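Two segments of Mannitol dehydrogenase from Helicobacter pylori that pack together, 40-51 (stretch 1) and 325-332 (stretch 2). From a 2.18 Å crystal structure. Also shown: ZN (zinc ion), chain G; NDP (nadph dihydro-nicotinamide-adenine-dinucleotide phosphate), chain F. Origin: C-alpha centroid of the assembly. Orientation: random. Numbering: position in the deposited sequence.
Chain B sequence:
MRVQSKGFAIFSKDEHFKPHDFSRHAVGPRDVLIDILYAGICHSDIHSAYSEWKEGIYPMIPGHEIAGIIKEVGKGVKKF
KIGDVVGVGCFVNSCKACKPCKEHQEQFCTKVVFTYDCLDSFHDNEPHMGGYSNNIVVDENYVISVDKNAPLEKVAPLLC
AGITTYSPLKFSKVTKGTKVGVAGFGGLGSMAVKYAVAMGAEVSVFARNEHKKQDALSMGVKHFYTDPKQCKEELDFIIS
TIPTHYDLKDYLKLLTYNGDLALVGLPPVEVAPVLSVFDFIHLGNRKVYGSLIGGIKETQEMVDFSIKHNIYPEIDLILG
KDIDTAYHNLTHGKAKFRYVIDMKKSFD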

# COMPACT_ATOMS: atom_id res chain seq x y z
N GLY B 40 -4.20 -4.62 -30.90
CA GLY B 40 -4.91 -5.11 -29.70
C GLY B 40 -5.87 -4.08 -29.13
O GLY B 40 -5.62 -2.85 -29.19
N ILE B 41 -7.00 -4.58 -28.60
CA ILE B 41 -7.93 -3.74 -27.88
C ILE B 41 -7.71 -3.99 -26.39
O ILE B 41 -7.85 -5.10 -25.94
CB ILE B 41 -9.38 -4.11 -28.23
CG1 ILE B 41 -9.66 -3.82 -29.71
CG2 ILE B 41 -10.39 -3.45 -27.23
CD1 ILE B 41 -11.05 -4.23 -30.08
N CYS B 42 -7.36 -2.94 -25.64
CA CYS B 42 -7.16 -3.06 -24.23
C CYS B 42 -8.42 -2.42 -23.56
O CYS B 42 -9.01 -1.52 -24.13
CB CYS B 42 -5.91 -2.23 -23.90
SG CYS B 42 -5.61 -2.05 -22.12
N HIS B 43 -8.77 -2.83 -22.35
CA HIS B 43 -9.91 -2.18 -21.64
C HIS B 43 -9.63 -0.69 -21.30
O HIS B 43 -10.57 0.08 -21.13
CB HIS B 43 -10.29 -2.96 -20.36
CG HIS B 43 -11.74 -2.87 -19.97
ND1 HIS B 43 -12.38 -1.67 -19.67
CD2 HIS B 43 -12.66 -3.85 -19.73
CE1 HIS B 43 -13.64 -1.91 -19.33
NE2 HIS B 43 -13.83 -3.23 -19.34
N SER B 44 -8.36 -0.30 -21.22
CA SER B 44 -7.99 1.13 -21.15
C SER B 44 -8.54 1.90 -22.33
O SER B 44 -8.88 3.11 -22.20
CB SER B 44 -6.45 1.31 -21.15
OG SER B 44 -5.91 0.63 -20.03
N ASP B 45 -8.63 1.23 -23.50
CA ASP B 45 -9.19 1.89 -24.68
C ASP B 45 -10.65 2.36 -24.40
O ASP B 45 -11.10 3.46 -24.80
CB ASP B 45 -9.16 0.96 -25.89
CG ASP B 45 -7.73 0.57 -26.33
OD1 ASP B 45 -6.71 1.14 -25.88
OD2 ASP B 45 -7.62 -0.34 -27.16
N ILE B 46 -11.38 1.48 -23.73
CA ILE B 46 -12.79 1.68 -23.48
C ILE B 46 -12.98 2.74 -22.38
O ILE B 46 -13.83 3.64 -22.53
CB ILE B 46 -13.45 0.37 -22.96
CG1 ILE B 46 -13.26 -0.76 -23.97
CG2 ILE B 46 -14.94 0.62 -22.67
CD1 ILE B 46 -13.70 -2.14 -23.43
N HIS B 47 -12.21 2.61 -21.27
CA HIS B 47 -12.23 3.59 -20.19
C HIS B 47 -11.95 5.00 -20.80
O HIS B 47 -12.65 6.00 -20.43
CB HIS B 47 -11.15 3.30 -19.14
CG HIS B 47 -11.35 2.03 -18.33
ND1 HIS B 47 -12.52 1.75 -17.64
CD2 HIS B 47 -10.50 1.00 -18.04
CE1 HIS B 47 -12.40 0.59 -16.99
NE2 HIS B 47 -11.17 0.15 -17.18
N SER B 48 -11.00 5.09 -21.75
CA SER B 48 -10.67 6.41 -22.30
C SER B 48 -11.75 6.87 -23.24
O SER B 48 -12.27 8.01 -23.09
CB SER B 48 -9.32 6.46 -23.02
OG SER B 48 -8.32 5.79 -22.27
N ALA B 49 -12.15 5.97 -24.14
CA ALA B 49 -13.20 6.29 -25.15
C ALA B 49 -14.46 6.82 -24.51
O ALA B 49 -15.14 7.72 -25.06
CB ALA B 49 -13.53 5.06 -26.00
N TYR B 50 -14.78 6.27 -23.32
CA TYR B 50 -16.01 6.64 -22.69
C TYR B 50 -15.83 7.67 -21.61
O TYR B 50 -16.75 7.93 -20.90
CB TYR B 50 -16.64 5.38 -22.10
CG TYR B 50 -17.14 4.44 -23.17
CD1 TYR B 50 -17.55 3.14 -22.85
CD2 TYR B 50 -17.20 4.86 -24.52
CE1 TYR B 50 -18.01 2.26 -23.86
CE2 TYR B 50 -17.68 3.99 -25.55
CZ TYR B 50 -18.06 2.71 -25.21
OH TYR B 50 -18.52 1.90 -26.20
N SER B 51 -14.62 8.24 -21.46
CA SER B 51 -14.43 9.24 -20.40
C SER B 51 -14.72 8.71 -18.99
O SER B 51 -15.35 9.38 -18.19
CB SER B 51 -15.30 10.50 -20.69
OG SER B 51 -14.81 11.09 -21.92
N THR B 325 -18.90 -3.84 -31.22
CA THR B 325 -19.23 -5.14 -30.68
C THR B 325 -18.23 -5.66 -29.66
O THR B 325 -18.62 -6.09 -28.60
CB THR B 325 -19.42 -6.14 -31.84
OG1 THR B 325 -20.56 -5.65 -32.57
CG2 THR B 325 -19.69 -7.58 -31.28
N ALA B 326 -16.94 -5.56 -29.95
CA ALA B 326 -15.90 -5.94 -28.96
C ALA B 326 -16.09 -5.19 -27.61
O ALA B 326 -16.07 -5.82 -26.54
CB ALA B 326 -14.49 -5.70 -29.51
N TYR B 327 -16.27 -3.86 -27.67
CA TYR B 327 -16.43 -3.02 -26.46
C TYR B 327 -17.71 -3.44 -25.70
O TYR B 327 -17.72 -3.56 -24.49
CB TYR B 327 -16.56 -1.54 -26.85
CG TYR B 327 -15.28 -0.77 -27.12
CD1 TYR B 327 -14.13 -1.40 -27.62
CD2 TYR B 327 -15.21 0.62 -26.82
CE1 TYR B 327 -12.95 -0.67 -27.84
CE2 TYR B 327 -14.04 1.35 -27.04
CZ TYR B 327 -12.94 0.70 -27.58
OH TYR B 327 -11.80 1.40 -27.78
N HIS B 328 -18.80 -3.67 -26.41
CA HIS B 328 -19.99 -4.20 -25.75
C HIS B 328 -19.64 -5.49 -24.97
O HIS B 328 -19.92 -5.61 -23.77
CB HIS B 328 -21.09 -4.54 -26.77
CG HIS B 328 -22.24 -5.27 -26.14
ND1 HIS B 328 -23.21 -4.61 -25.42
CD2 HIS B 328 -22.54 -6.59 -26.05
CE1 HIS B 328 -24.08 -5.49 -24.93
NE2 HIS B 328 -23.70 -6.70 -25.31
N ASN B 329 -19.00 -6.43 -25.66
CA ASN B 329 -18.71 -7.74 -25.08
C ASN B 329 -17.84 -7.59 -23.87
O ASN B 329 -18.09 -8.22 -22.84
CB ASN B 329 -18.03 -8.60 -26.11
CG ASN B 329 -19.03 -9.18 -27.09
OD1 ASN B 329 -20.22 -9.09 -26.86
ND2 ASN B 329 -18.54 -9.83 -28.14
N LEU B 330 -16.87 -6.68 -23.96
CA LEU B 330 -15.93 -6.43 -22.88
C LEU B 330 -16.57 -5.76 -21.67
O LEU B 330 -16.03 -5.81 -20.56
CB LEU B 330 -14.73 -5.60 -23.40
CG LEU B 330 -13.66 -6.41 -24.18
CD1 LEU B 330 -12.80 -5.47 -25.07
CD2 LEU B 330 -12.75 -7.36 -23.22
N THR B 331 -17.70 -5.10 -21.88
CA THR B 331 -18.36 -4.40 -20.75
C THR B 331 -19.63 -5.13 -20.32
O THR B 331 -20.34 -4.64 -19.45
CB THR B 331 -18.70 -2.94 -21.13
OG1 THR B 331 -19.35 -2.90 -22.42
CG2 THR B 331 -17.47 -2.15 -21.19
N HIS B 332 -19.95 -6.27 -20.94
CA HIS B 332 -21.15 -6.98 -20.54
C HIS B 332 -20.88 -8.44 -20.26
O HIS B 332 -21.75 -9.27 -20.45
CB HIS B 332 -22.26 -6.80 -21.54
CG HIS B 332 -22.74 -5.38 -21.63
ND1 HIS B 332 -21.99 -4.39 -22.24
CD2 HIS B 332 -23.87 -4.78 -21.17
CE1 HIS B 332 -22.64 -3.24 -22.14
NE2 HIS B 332 -23.79 -3.45 -21.53
ZN ZN G . -3.45 -0.79 -22.05
PA NDP F . -10.57 -6.89 -19.95
O1A NDP F . -12.01 -6.70 -19.73
O2A NDP F . -9.89 -8.08 -20.74
O5B NDP F . -10.49 -7.89 -18.66
C5B NDP F . -11.15 -7.56 -17.33
C4B NDP F . -11.49 -8.87 -16.63
O4B NDP F . -11.89 -8.76 -15.21
C3B NDP F . -12.64 -9.55 -17.40
O3B NDP F . -12.27 -10.97 -17.59
C2B NDP F . -13.83 -9.42 -16.41
O2B NDP F . -14.67 -10.57 -16.62
C1B NDP F . -13.13 -9.58 -15.04
N9A NDP F . -13.80 -8.84 -13.94
C8A NDP F . -14.48 -7.68 -14.08
N7A NDP F . -14.87 -7.32 -12.87
C5A NDP F . -14.44 -8.22 -11.99
C6A NDP F . -14.56 -8.33 -10.61
N6A NDP F . -15.23 -7.42 -9.83
N1A NDP F . -13.99 -9.40 -10.06
C2A NDP F . -13.32 -10.30 -10.74
N3A NDP F . -13.18 -10.21 -12.04
C4A NDP F . -13.76 -9.18 -12.68
O3 NDP F . -9.58 -5.89 -19.23
PN NDP F . -8.08 -5.75 -19.48
O1N NDP F . -7.33 -6.94 -19.02
O2N NDP F . -7.68 -5.18 -20.87
O5D NDP F . -7.76 -4.54 -18.52
C5D NDP F . -8.23 -4.65 -17.09
C4D NDP F . -8.03 -3.26 -16.34
O4D NDP F . -6.60 -3.07 -16.41
C3D NDP F . -8.69 -2.02 -17.00
O3D NDP F . -9.20 -1.16 -15.95
C2D NDP F . -7.49 -1.42 -17.77
O2D NDP F . -7.65 -0.05 -17.91
C1D NDP F . -6.35 -1.69 -16.76
N1N NDP F . -4.97 -1.53 -17.33
C2N NDP F . -3.99 -0.90 -16.52
C3N NDP F . -2.70 -0.73 -16.99
C7N NDP F . -1.65 -0.12 -16.06
O7N NDP F . -1.81 -0.14 -14.83
N7N NDP F . -0.49 0.17 -16.65
C4N NDP F . -2.37 -1.16 -18.30
C5N NDP F . -3.33 -1.84 -19.10
C6N NDP F . -4.62 -2.02 -18.64
P2B NDP F . -16.23 -10.49 -16.66
O1X NDP F . -16.63 -11.30 -18.03
O2X NDP F . -16.79 -10.99 -15.40
O3X NDP F . -16.63 -8.98 -16.93

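Two helices, one spanning residues 43–49 and the other entering from earlier in the chain and running through Ala326, Tyr327 and Leu330, cross almost at right angles. Their N-to-C directions differ by 99°, and their axes approach to 10.5 Å, a spacing wide enough for side chains to fill the gap. The backbones come nearest at Ile46 and Tyr327, whose CA atoms lie 6.6 Å apart. No hydrogen bond links the two stretches; the 466 Å² of buried surface is held mainly by apolar and aromatic packing.

Tyr327 is the centre of the contact and covers by far the largest area. Its CA-to-CB bond points toward stretch 1, and its ring lies among Ile41, Asp45, Ile46, Ala49 and Tyr50. Ile46 lies over one face of the ring: its CG1 sits 3.5 Å from the centroid of the Tyr327 ring and only 4° off the ring normal, a CH-pi arrangement in which an aliphatic carbon rests squarely over the aromatic face. The ring edge meets Ala49, with Ala49 CB 3.9 Å from Tyr327 CE2, and also turns toward the face of Tyr50. The two tyrosine rings form an offset edge-to-face pair, with centroids 5.9 Å apart and planes at 78°, so that the weakly positive ring hydrogens of Tyr327 approach the electron-rich face of its partner. At the tip of the side chain, Tyr327 OH lies 3.3 Å from Asp45 CB; this hydroxyl is hydrogen-bonded elsewhere in the structure, which satisfies its polarity in a buried setting.

Ile46 extends the contact one helical turn along stretch 2. Its CD1 packs 3.6 Å from Leu330 CB, while its CG2 comes within 4.0 Å of Thr331 CG2. Leu330 also meets Ile41, whose CG2 is 3.8 Å from Leu330 CD1 and likewise 3.8 Å from Tyr327 CE1. The other branch of Ile41 reaches back along the helix, placing CD1 3.8 Å from Ala326 CB. Ile41 thus touches Ala326, Tyr327 and Leu330, residues spaced to share one side of their helix.

The N-terminal end of stretch 1's helix, with the residue just before it, also supplies groups that bind the ligands. Cys42 SG coordinates zinc at 2.5 Å and caps the helix by accepting a hydrogen bond from Ser44 N at 3.4 Å. His43 N donates to NDP O2N at 3.0 Å, while the His43 ring leans toward stretch 2, bringing NE2 to 3.6 Å from Leu330 O.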